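Local coordinates for protein particle-associated glycoside hydrolase (Acinetobacter phage Fri1, PDB 6C72) that probably hydrolyses the capsular polysaccharide of Acinetobacter baumannii as a trimeric phage tailspike, helping the virus degrade the host capsule during entry, at residues A[331-337]-A[359-365]; A[374-380]-A[398-404]. One frame throughout, in Å; residues are numbered along the deposited sequence.

Interaction 1 (A[331-337]-A[359-365]); sequences EPTVLVK and ATIRNNC
A buried arginine lies across one face and meets a carboxylate from the neighbouring segment. Strands 333-336 and 360-363 belong to consecutive coils of a parallel beta-helix. They run parallel at 32°, with axes 4.4 Å apart. The register pairs Thr-333 with Thr-360, Val-334 with Ile-361 and Leu-335 with Arg-362. Backbone hydrogen bonds alternate: Val-334 N to Thr-360 O (2.9 Å), Arg-362 N to Val-334 O (2.9 Å), Val-336 N to Arg-362 O (3.1 Å) and Asn-364 N to Val-336 O (2.9 Å). Val-334, Val-336 and Ile-361 share one face; the valines pack on Phe-350. Arg-362 is on the other face, extended with chi1 to chi3 all t. Arg-362 NH1 forms a salt bridge to Glu-331 OE1 at 2.6 Å, and Leu-335 CD2 lies over the guanidinium. Thr-333 OG1 donates to the same Glu-331 OE1 at 2.8 Å. Pro-332 centres an inverse gamma turn (Thr-333 N to Glu-331 O, 2.8 Å). Asn-363 opens an Asx turn: Cys-365 N donates to Asn-363 OD1 at 3.0 Å.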
loop_
_atom_site.group_PDB
_atom_site.type_symbol
_atom_site.label_atom_id
_atom_site.label_comp_id
_atom_site.label_asym_id
_atom_site.label_seq_id
_atom_site.Cartn_x
_atom_site.Cartn_y
_atom_site.Cartn_z
ATOM N N GLU A 331 -15.275 -2.625 27.619
ATOM C CA GLU A 331 -14.346 -3.542 26.968
ATOM C C GLU A 331 -13.460 -2.734 26.031
ATOM O O GLU A 331 -13.963 -2.180 25.038
ATOM C CB GLU A 331 -15.084 -4.634 26.192
ATOM C CG GLU A 331 -14.150 -5.658 25.589
ATOM C CD GLU A 331 -14.884 -6.727 24.775
ATOM O OE1 GLU A 331 -15.111 -6.510 23.561
ATOM O OE2 GLU A 331 -15.236 -7.777 25.363
ATOM N N PRO A 332 -12.151 -2.639 26.290
ATOM C CA PRO A 332 -11.285 -1.709 25.560
ATOM C C PRO A 332 -10.823 -2.217 24.198
ATOM O O PRO A 332 -9.630 -2.261 23.888
ATOM C CB PRO A 332 -10.098 -1.540 26.534
ATOM C CG PRO A 332 -10.029 -2.870 27.212
ATOM C CD PRO A 332 -11.441 -3.353 27.362
ATOM N N THR A 333 -11.786 -2.595 23.366
ATOM C CA THR A 333 -11.482 -3.320 22.141
ATOM C C THR A 333 -11.730 -2.471 20.901
ATOM O O THR A 333 -12.489 -1.497 20.923
ATOM C CB THR A 333 -12.283 -4.619 22.057
ATOM O OG1 THR A 333 -13.625 -4.362 22.469
ATOM C CG2 THR A 333 -11.675 -5.681 22.968
ATOM N N VAL A 334 -10.993 -2.822 19.860
ATOM C CA VAL A 334 -11.138 -2.328 18.500
ATOM C C VAL A 334 -11.682 -3.513 17.714
ATOM O O VAL A 334 -10.948 -4.471 17.427
ATOM C CB VAL A 334 -9.791 -1.835 17.950
ATOM C CG1 VAL A 334 -9.920 -1.250 16.559
ATOM C CG2 VAL A 334 -9.171 -0.835 18.928
ATOM N N LEU A 335 -12.980 -3.493 17.436
ATOM C CA LEU A 335 -13.679 -4.657 16.914
ATOM C C LEU A 335 -13.715 -4.617 15.394
ATOM O O LEU A 335 -13.962 -3.569 14.794
ATOM C CB LEU A 335 -15.118 -4.726 17.434
ATOM C CG LEU A 335 -15.404 -4.810 18.929
ATOM C CD1 LEU A 335 -15.379 -3.416 19.536
ATOM C CD2 LEU A 335 -16.739 -5.502 19.202
ATOM N N VAL A 336 -13.482 -5.769 14.778
ATOM C CA VAL A 336 -13.682 -5.949 13.349
ATOM C C VAL A 336 -14.718 -7.055 13.166
ATOM O O VAL A 336 -14.492 -8.198 13.579
ATOM C CB VAL A 336 -12.373 -6.289 12.623
ATOM C CG1 VAL A 336 -12.663 -6.593 11.142
ATOM C CG2 VAL A 336 -11.388 -5.154 12.765
ATOM N N LYS A 337 -15.855 -6.717 12.574
ATOM C CA LYS A 337 -16.903 -7.700 12.315
ATOM C C LYS A 337 -17.159 -7.767 10.817
ATOM O O LYS A 337 -17.758 -6.853 10.242
ATOM C CB LYS A 337 -18.187 -7.359 13.066
ATOM C CG LYS A 337 -19.307 -8.326 12.755
ATOM C CD LYS A 337 -20.599 -7.924 13.431
ATOM C CE LYS A 337 -21.710 -8.884 13.059
ATOM N NZ LYS A 337 -23.046 -8.390 13.512
ATOM N N ALA A 359 -6.022 -0.743 25.108
ATOM C CA ALA A 359 -6.549 -1.012 23.772
ATOM C C ALA A 359 -5.981 -2.302 23.190
ATOM O O ALA A 359 -4.795 -2.597 23.339
ATOM C CB ALA A 359 -6.243 0.153 22.839
ATOM N N THR A 360 -6.843 -3.066 22.510
ATOM C CA THR A 360 -6.498 -4.358 21.928
ATOM C C THR A 360 -7.482 -4.675 20.804
ATOM O O THR A 360 -8.591 -4.150 20.767
ATOM C CB THR A 360 -6.503 -5.462 22.995
ATOM O OG1 THR A 360 -6.111 -6.711 22.407
ATOM C CG2 THR A 360 -7.883 -5.593 23.631
ATOM N N ILE A 361 -7.058 -5.524 19.872
ATOM C CA ILE A 361 -7.880 -5.875 18.719
ATOM C C ILE A 361 -8.798 -7.029 19.090
ATOM O O ILE A 361 -8.353 -8.007 19.705
ATOM C CB ILE A 361 -7.005 -6.245 17.515
ATOM C CG1 ILE A 361 -6.193 -5.034 17.060
ATOM C CG2 ILE A 361 -7.847 -6.842 16.392
ATOM C CD1 ILE A 361 -5.159 -5.384 16.035
ATOM N N ARG A 362 -10.079 -6.919 18.718
ATOM C CA ARG A 362 -11.047 -7.988 18.934
ATOM C C ARG A 362 -11.569 -8.515 17.600
ATOM O O ARG A 362 -12.216 -7.784 16.837
ATOM C CB ARG A 362 -12.219 -7.519 19.802
ATOM C CG ARG A 362 -13.399 -8.509 19.791
ATOM C CD ARG A 362 -14.443 -8.194 20.848
ATOM N NE ARG A 362 -15.678 -8.922 20.579
ATOM C CZ ARG A 362 -16.820 -8.761 21.252
ATOM N NH1 ARG A 362 -16.890 -7.897 22.251
ATOM N NH2 ARG A 362 -17.899 -9.465 20.918
ATOM N N ASN A 363 -11.349 -9.802 17.355
ATOM C CA ASN A 363 -11.920 -10.480 16.201
ATOM C C ASN A 363 -13.390 -10.765 16.491
ATOM O O ASN A 363 -13.717 -11.555 17.379
ATOM C CB ASN A 363 -11.129 -11.753 15.915
ATOM C CG ASN A 363 -11.810 -12.655 14.898
ATOM O OD1 ASN A 363 -12.639 -12.199 14.099
ATOM N ND2 ASN A 363 -11.458 -13.941 14.911
ATOM N N ASN A 364 -14.283 -10.121 15.758
ATOM C CA ASN A 364 -15.708 -10.368 15.943
ATOM C C ASN A 364 -16.349 -10.977 14.697
ATOM O O ASN A 364 -17.526 -10.743 14.422
ATOM C CB ASN A 364 -16.427 -9.084 16.338
ATOM C CG ASN A 364 -17.685 -9.351 17.126
ATOM O OD1 ASN A 364 -17.815 -10.393 17.779
ATOM N ND2 ASN A 364 -18.635 -8.422 17.057
ATOM N N CYS A 365 -15.591 -11.775 13.951
ATOM C CA CYS A 365 -16.054 -12.370 12.700
ATOM C C CYS A 365 -16.604 -13.768 12.976
ATOM O O CYS A 365 -15.843 -14.687 13.291
ATOM C CB CYS A 365 -14.910 -12.421 11.687
ATOM S SG CYS A 365 -14.198 -10.788 11.319
#

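Interaction 2 (A[374-380]-A[398-404]). With ZN (zinc ion), chain K.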
loop_
_atom_site.group_PDB
_atom_site.type_symbol
_atom_site.label_atom_id
_atom_site.label_comp_id
_atom_site.label_asym_id
_atom_site.label_seq_id
_atom_site.Cartn_x
_atom_site.Cartn_y
_atom_site.Cartn_z
ATOM N N VAL A 374 -2.036 -6.556 10.294
ATOM C CA VAL A 374 -1.499 -5.718 11.360
ATOM C C VAL A 374 -0.002 -5.552 11.095
ATOM O O VAL A 374 0.758 -6.528 11.167
ATOM C CB VAL A 374 -1.732 -6.315 12.754
ATOM C CG1 VAL A 374 -1.159 -5.358 13.829
ATOM C CG2 VAL A 374 -3.210 -6.636 12.978
ATOM N N ASP A 375 0.426 -4.330 10.780
ATOM C CA ASP A 375 1.801 -4.117 10.349
ATOM C C ASP A 375 2.377 -2.850 10.970
ATOM O O ASP A 375 1.755 -1.785 10.910
ATOM C CB ASP A 375 1.868 -4.045 8.821
ATOM C CG ASP A 375 3.263 -3.828 8.314
ATOM O OD1 ASP A 375 4.013 -4.827 8.211
ATOM O OD2 ASP A 375 3.618 -2.660 8.024
ATOM N N ASN A 376 3.575 -2.977 11.553
ATOM C CA ASN A 376 4.310 -1.859 12.151
ATOM C C ASN A 376 3.471 -1.131 13.198
ATOM O O ASN A 376 3.485 0.098 13.294
ATOM C CB ASN A 376 4.841 -0.902 11.084
ATOM C CG ASN A 376 6.194 -1.341 10.537
ATOM O OD1 ASN A 376 7.228 -1.125 11.177
ATOM N ND2 ASN A 376 6.195 -1.970 9.361
ATOM N N CYS A 377 2.730 -1.904 13.983
ATOM C CA CYS A 377 1.917 -1.405 15.077
ATOM C C CYS A 377 2.581 -1.661 16.433
ATOM O O CYS A 377 3.441 -2.534 16.583
ATOM C CB CYS A 377 0.535 -2.057 15.046
ATOM S SG CYS A 377 -0.415 -1.624 13.590
ATOM N N GLU A 378 2.148 -0.898 17.435
ATOM C CA GLU A 378 2.617 -1.049 18.803
ATOM C C GLU A 378 1.463 -1.451 19.710
ATOM O O GLU A 378 0.343 -0.956 19.560
ATOM C CB GLU A 378 3.243 0.239 19.325
ATOM C CG GLU A 378 4.442 0.737 18.547
ATOM C CD GLU A 378 5.031 1.996 19.167
ATOM O OE1 GLU A 378 5.172 2.031 20.408
ATOM O OE2 GLU A 378 5.323 2.956 18.417
ATOM N N PHE A 379 1.734 -2.352 20.651
ATOM C CA PHE A 379 0.717 -2.856 21.569
ATOM C C PHE A 379 1.221 -2.728 23.003
ATOM O O PHE A 379 2.286 -3.262 23.332
ATOM C CB PHE A 379 0.371 -4.310 21.237
ATOM C CG PHE A 379 -0.299 -4.481 19.904
ATOM C CD1 PHE A 379 -1.686 -4.418 19.795
ATOM C CD2 PHE A 379 0.449 -4.698 18.759
ATOM C CE1 PHE A 379 -2.328 -4.568 18.557
ATOM C CE2 PHE A 379 -0.178 -4.857 17.523
ATOM C CZ PHE A 379 -1.575 -4.782 17.426
ATOM N N ASP A 380 0.475 -1.997 23.845
ATOM C CA ASP A 380 0.797 -1.922 25.269
ATOM C C ASP A 380 0.407 -3.187 26.022
ATOM O O ASP A 380 0.963 -3.457 27.092
ATOM C CB ASP A 380 0.102 -0.724 25.929
ATOM C CG ASP A 380 0.833 0.576 25.700
ATOM O OD1 ASP A 380 1.871 0.567 25.013
ATOM O OD2 ASP A 380 0.349 1.622 26.184
ATOM N N PHE A 398 0.735 -10.680 10.403
ATOM C CA PHE A 398 1.021 -9.910 11.610
ATOM C C PHE A 398 2.527 -9.644 11.590
ATOM O O PHE A 398 3.320 -10.449 12.075
ATOM C CB PHE A 398 0.582 -10.690 12.838
ATOM C CG PHE A 398 0.635 -9.910 14.116
ATOM C CD1 PHE A 398 -0.453 -9.174 14.533
ATOM C CD2 PHE A 398 1.758 -9.959 14.933
ATOM C CE1 PHE A 398 -0.414 -8.466 15.733
ATOM C CE2 PHE A 398 1.794 -9.260 16.128
ATOM C CZ PHE A 398 0.705 -8.503 16.525
ATOM N N THR A 399 2.919 -8.515 11.004
ATOM C CA THR A 399 4.307 -8.263 10.651
ATOM C C THR A 399 4.843 -6.994 11.304
ATOM O O THR A 399 4.135 -5.979 11.412
ATOM C CB THR A 399 4.471 -8.154 9.132
ATOM O OG1 THR A 399 3.482 -7.256 8.614
ATOM C CG2 THR A 399 4.348 -9.530 8.443
ATOM N N ASN A 400 6.098 -7.069 11.756
ATOM C CA ASN A 400 6.845 -5.894 12.175
ATOM C C ASN A 400 6.131 -5.124 13.277
ATOM O O ASN A 400 6.197 -3.903 13.324
ATOM C CB ASN A 400 7.130 -4.976 10.992
ATOM C CG ASN A 400 7.935 -5.666 9.916
ATOM O OD1 ASN A 400 7.502 -5.759 8.761
ATOM N ND2 ASN A 400 9.114 -6.165 10.284
ATOM N N ASN A 401 5.436 -5.822 14.159
ATOM C CA ASN A 401 4.774 -5.192 15.285
ATOM C C ASN A 401 5.592 -5.421 16.544
ATOM O O ASN A 401 6.433 -6.325 16.612
ATOM C CB ASN A 401 3.358 -5.750 15.471
ATOM C CG ASN A 401 2.540 -5.673 14.202
ATOM O OD1 ASN A 401 2.237 -4.572 13.738
ATOM N ND2 ASN A 401 2.191 -6.847 13.609
ATOM N N THR A 402 5.321 -4.606 17.555
ATOM C CA THR A 402 5.953 -4.749 18.856
ATOM C C THR A 402 4.865 -4.961 19.900
ATOM O O THR A 402 3.879 -4.221 19.939
ATOM C CB THR A 402 6.816 -3.518 19.183
ATOM O OG1 THR A 402 7.907 -3.443 18.258
ATOM C CG2 THR A 402 7.377 -3.563 20.624
ATOM N N LEU A 403 5.012 -5.992 20.700
ATOM C CA LEU A 403 4.180 -6.174 21.881
ATOM C C LEU A 403 5.020 -5.726 23.077
ATOM O O LEU A 403 5.957 -6.411 23.486
ATOM C CB LEU A 403 3.691 -7.614 21.999
ATOM C CG LEU A 403 2.425 -7.919 21.176
ATOM C CD1 LEU A 403 2.689 -7.945 19.661
ATOM C CD2 LEU A 403 1.763 -9.220 21.616
ATOM N N TRP A 404 4.706 -4.540 23.611
ATOM C CA TRP A 404 5.517 -3.989 24.690
ATOM C C TRP A 404 5.308 -4.738 25.998
ATOM O O TRP A 404 6.205 -4.745 26.847
ATOM C CB TRP A 404 5.217 -2.500 24.883
ATOM C CG TRP A 404 5.685 -1.603 23.760
ATOM C CD1 TRP A 404 4.905 -0.823 22.939
ATOM C CD2 TRP A 404 7.043 -1.383 23.348
ATOM N NE1 TRP A 404 5.694 -0.139 22.044
ATOM C CE2 TRP A 404 7.008 -0.463 22.272
ATOM C CE3 TRP A 404 8.278 -1.879 23.774
ATOM C CZ2 TRP A 404 8.162 -0.037 21.622
ATOM C CZ3 TRP A 404 9.414 -1.454 23.133
ATOM C CH2 TRP A 404 9.353 -0.542 22.065
HETATM ZN ZN ZN K . 5.543 3.613 21.765
#
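Val-374, Phe-379, Phe-398 and Leu-403 form the apolar centre. Val-374 CB lies 3.6 Å from Phe-398 CD1, and Phe-379 CD2 lies 4.0 Å from Leu-403 CD1. The rings of Phe-379 and Phe-398 are nearly parallel (28°) but slid apart, with centroids 5.9 Å apart. Phe-379 also stacks on Phe-355. These are parallel beta-helix coils, and each bends at an asparagine with positive phi, Asn-376 or Asn-400. Asn-401 ties the two bends together through backbone atoms of the neighbouring coil. Asn-401 ND2 donates to Val-374 O (2.8 Å), and Asn-401 OD1 accepts from Cys-377 N (2.7 Å). Beyond the bend the parallel pairing resumes, with Thr-402 N to Cys-377 O at 3.0 Å and Trp-404 N to Phe-379 O at 2.8 Å. On the polar face, Thr-399 OG1 donates to Asp-375 OD1 at 2.5 Å. Thr-402 OG1 is hydrogen-bonded to Pro-342 O of the second subunit. Glu-378 OE1 accepts from Trp-404 NE1 (2.8 Å) and binds zinc at 2.1 Å.

In the fold
The two contacts follow in series along the chain and lie on different faces of the same parallel beta-helix, with about 15 Å between centres. Strand 360-363 of interaction 1 is followed directly by strand 372-375 of interaction 2. They meet in the interior: Ile-361 CD1 is 3.8 Å from Val-374 CG2 and 3.9 Å from Phe-379 CE1. Their surroundings differ. No other subunit touches interaction 1, whereas interaction 2 adjoins the second subunit, where Asn-376 OD1 is hydrogen-bonded to Thr-343 OG1 of that chain. Zinc is nearer interaction 2. The zinc bound by Glu-378 OE1 lies about 12 Å from the Ala-359 side chain; another zinc is about 4 Å from the Asn-400 side chain.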